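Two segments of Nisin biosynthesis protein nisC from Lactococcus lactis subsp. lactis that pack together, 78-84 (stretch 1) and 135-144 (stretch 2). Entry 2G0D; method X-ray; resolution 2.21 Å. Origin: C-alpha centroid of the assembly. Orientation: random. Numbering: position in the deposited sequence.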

# COMPACT_ATOMS: atom_id res chain seq x y z
N THR A 78 -17.61 -0.06 -3.57
CA THR A 78 -16.56 -0.40 -2.61
C THR A 78 -15.91 0.76 -1.85
O THR A 78 -15.72 1.84 -2.39
CB THR A 78 -15.49 -1.32 -3.24
OG1 THR A 78 -14.56 -1.74 -2.23
CG2 THR A 78 -14.73 -0.61 -4.35
N GLY A 79 -15.60 0.53 -0.58
CA GLY A 79 -14.92 1.53 0.23
C GLY A 79 -13.40 1.39 0.16
O GLY A 79 -12.70 2.06 0.89
N SER A 80 -12.89 0.56 -0.74
CA SER A 80 -11.50 0.10 -0.71
C SER A 80 -10.46 1.19 -1.02
O SER A 80 -10.74 2.14 -1.73
CB SER A 80 -11.33 -1.09 -1.66
OG SER A 80 -11.12 -0.67 -2.99
N LEU A 81 -9.26 1.02 -0.48
CA LEU A 81 -8.16 1.97 -0.74
C LEU A 81 -7.87 2.13 -2.24
O LEU A 81 -7.81 3.24 -2.74
CB LEU A 81 -6.88 1.57 0.02
CG LEU A 81 -5.61 2.45 -0.13
CD1 LEU A 81 -5.82 3.89 0.37
CD2 LEU A 81 -4.40 1.84 0.59
N TYR A 82 -7.69 1.01 -2.95
CA TYR A 82 -7.22 1.08 -4.34
C TYR A 82 -8.30 1.13 -5.40
O TYR A 82 -8.02 1.53 -6.52
CB TYR A 82 -6.17 -0.01 -4.65
CG TYR A 82 -4.78 0.41 -4.22
CD1 TYR A 82 -4.37 0.28 -2.91
CD2 TYR A 82 -3.88 0.97 -5.14
CE1 TYR A 82 -3.10 0.69 -2.50
CE2 TYR A 82 -2.61 1.40 -4.75
CZ TYR A 82 -2.22 1.24 -3.44
OH TYR A 82 -0.98 1.64 -3.05
N SER A 83 -9.53 0.73 -5.07
CA SER A 83 -10.65 0.79 -6.04
C SER A 83 -11.83 1.62 -5.55
O SER A 83 -12.71 1.94 -6.35
CB SER A 83 -11.17 -0.60 -6.40
OG SER A 83 -10.14 -1.38 -6.92
N GLY A 84 -11.89 1.94 -4.26
CA GLY A 84 -13.11 2.51 -3.72
C GLY A 84 -12.99 3.88 -3.08
O GLY A 84 -12.10 4.66 -3.42
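Stretch 2 (135-144) DVIEGLSGIL

Stretch 2 meets stretch 1 as a turn leading into a helix. Residues 135-139 are loop or turn, Gly-139 holds the N-cap position, and 140-144 form the first part of a helix that continues later in the chain. Stretch 1 has no regular helix or strand, although its backbone closes on itself through Gly-84 N to Ser-80 O at 2.8 Å. The nearest CA pairs fix the placement: Ser-80 to Glu-138 at 4.8 Å, Tyr-82 to Ile-137 at 5.3 Å and Leu-81 to Gly-142 at 5.3 Å. This is not a steady register: Ser-80, Leu-81 and Tyr-82 in sequence face Glu-138, Gly-142 and Ile-137, so no strand-like parallel or antiparallel direction applies. Together the two segments bury 435 Å².

One direct backbone hydrogen bond joins them, Tyr-82 N to Ile-137 O at 3.0 Å with an angle of 150° at the hydrogen. Beside it, water 1 accepts from Leu-81 N at 2.8 Å and lies 3.0 Å from Val-136 O and 2.7 Å from Gly-139 O, so it fills the gap between the two backbones.

Glu-138 has its CA-to-CB bond sideways to stretch 1, yet its carboxylate reaches it. With chi1 and chi2 both m (-57° and -60°) and chi3 at -30°, the chain folds so that OE1 accepts from Ser-80 OG at 2.6 Å and OE2 from Ser-83 OG at 2.5 Å. The serines adopt different rotamers, p (84°) for Ser-80 and m (-58°) for Ser-83, and each places its hydroxyl at a separate carboxylate oxygen. Ser-80 OG also accepts from Ser-83 N at 3.0 Å, tying the two ends of this clamp together. Behind the turn, out of reach of stretch 1, Asp-135 (chi1 p, 80°) uses its OD2 to accept from Glu-138 N at 2.9 Å and Gly-139 N at 3.0 Å, bracing the turn that carries Glu-138.

Ile-137, m at both chi angles, likewise starts sideways and ends nearer. Its CD1 lies 4.0 Å from the centroid of the Tyr-82 ring and 22° off the ring normal, a CH-pi contact over the face, while its CG2 is 3.7 Å from Tyr-82 CB. Tyr-82, with chi1 m (-83°) and chi2 82°, presents that face, and Val-136 O lies at the ring edge, 4.1 Å from Tyr-82 CD1.

The CA-to-CB bond of Leu-81 (t, p) points toward stretch 2, and its CD2 lies 3.7 Å from Gly-142 O. An ideal CB on Gly-142 would be tight against Leu-81 CB, at 3.2 Å, and would clash within its own stretch with Val-136 O, at 1.8 Å. Ile-143 (m, t) sets CG1 3.3 Å from Gly-79 O and 3.9 Å from Ser-80 CA, so that this side chain rests against the backbone of Gly-79 and Ser-80.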

# COMPACT_ATOMS: atom_id res chain seq x y z
N ASP A 135 -6.98 -7.32 3.06
CA ASP A 135 -5.70 -6.86 2.50
C ASP A 135 -5.56 -5.35 2.29
O ASP A 135 -6.44 -4.58 2.61
CB ASP A 135 -5.25 -7.70 1.26
CG ASP A 135 -5.94 -7.30 -0.06
OD1 ASP A 135 -5.77 -8.04 -1.07
OD2 ASP A 135 -6.64 -6.28 -0.11
N VAL A 136 -4.42 -4.96 1.75
CA VAL A 136 -4.11 -3.54 1.57
C VAL A 136 -4.88 -3.00 0.35
O VAL A 136 -5.46 -1.91 0.40
CB VAL A 136 -2.56 -3.34 1.43
CG1 VAL A 136 -2.25 -1.94 0.97
CG2 VAL A 136 -1.88 -3.67 2.76
N ILE A 137 -4.89 -3.76 -0.73
CA ILE A 137 -5.39 -3.25 -2.00
C ILE A 137 -6.92 -3.04 -2.01
O ILE A 137 -7.39 -1.94 -2.32
CB ILE A 137 -4.88 -4.15 -3.17
CG1 ILE A 137 -3.35 -4.32 -3.08
CG2 ILE A 137 -5.36 -3.62 -4.55
CD1 ILE A 137 -2.53 -3.00 -3.25
N GLU A 138 -7.68 -4.07 -1.64
CA GLU A 138 -9.14 -4.00 -1.62
C GLU A 138 -9.76 -4.13 -0.22
O GLU A 138 -10.92 -3.81 -0.04
CB GLU A 138 -9.78 -5.03 -2.57
CG GLU A 138 -9.32 -4.90 -4.03
CD GLU A 138 -9.64 -3.55 -4.66
OE1 GLU A 138 -10.64 -2.93 -4.27
OE2 GLU A 138 -8.89 -3.10 -5.56
N GLY A 139 -8.99 -4.59 0.76
CA GLY A 139 -9.58 -4.95 2.07
C GLY A 139 -9.38 -3.94 3.19
O GLY A 139 -9.01 -2.79 2.96
N LEU A 140 -9.61 -4.39 4.41
CA LEU A 140 -9.76 -3.52 5.57
C LEU A 140 -8.45 -2.88 6.01
O LEU A 140 -8.47 -1.77 6.57
CB LEU A 140 -10.37 -4.30 6.75
CG LEU A 140 -11.83 -4.82 6.61
CD1 LEU A 140 -12.34 -5.43 7.91
CD2 LEU A 140 -12.77 -3.71 6.19
N SER A 141 -7.32 -3.57 5.80
CA SER A 141 -5.99 -3.02 6.16
C SER A 141 -5.71 -1.70 5.42
O SER A 141 -5.35 -0.69 6.05
CB SER A 141 -4.88 -4.02 5.83
OG SER A 141 -4.89 -5.11 6.72
N GLY A 142 -5.91 -1.72 4.11
CA GLY A 142 -5.79 -0.53 3.27
C GLY A 142 -6.76 0.59 3.67
O GLY A 142 -6.38 1.75 3.75
N ILE A 143 -8.00 0.22 3.95
CA ILE A 143 -9.00 1.20 4.43
C ILE A 143 -8.57 1.84 5.75
O ILE A 143 -8.65 3.06 5.89
CB ILE A 143 -10.41 0.57 4.55
CG1 ILE A 143 -10.99 0.32 3.16
CG2 ILE A 143 -11.37 1.46 5.38
CD1 ILE A 143 -12.35 -0.45 3.13
N LEU A 144 -8.09 1.02 6.69
CA LEU A 144 -7.57 1.50 7.98
C LEU A 144 -6.38 2.47 7.80
O LEU A 144 -6.23 3.43 8.54
CB LEU A 144 -7.22 0.30 8.87
CG LEU A 144 -6.79 0.51 10.33
CD1 LEU A 144 -7.80 1.37 11.12
CD2 LEU A 144 -6.60 -0.81 11.00
O HOH W 1 -8.43 -1.39 0.78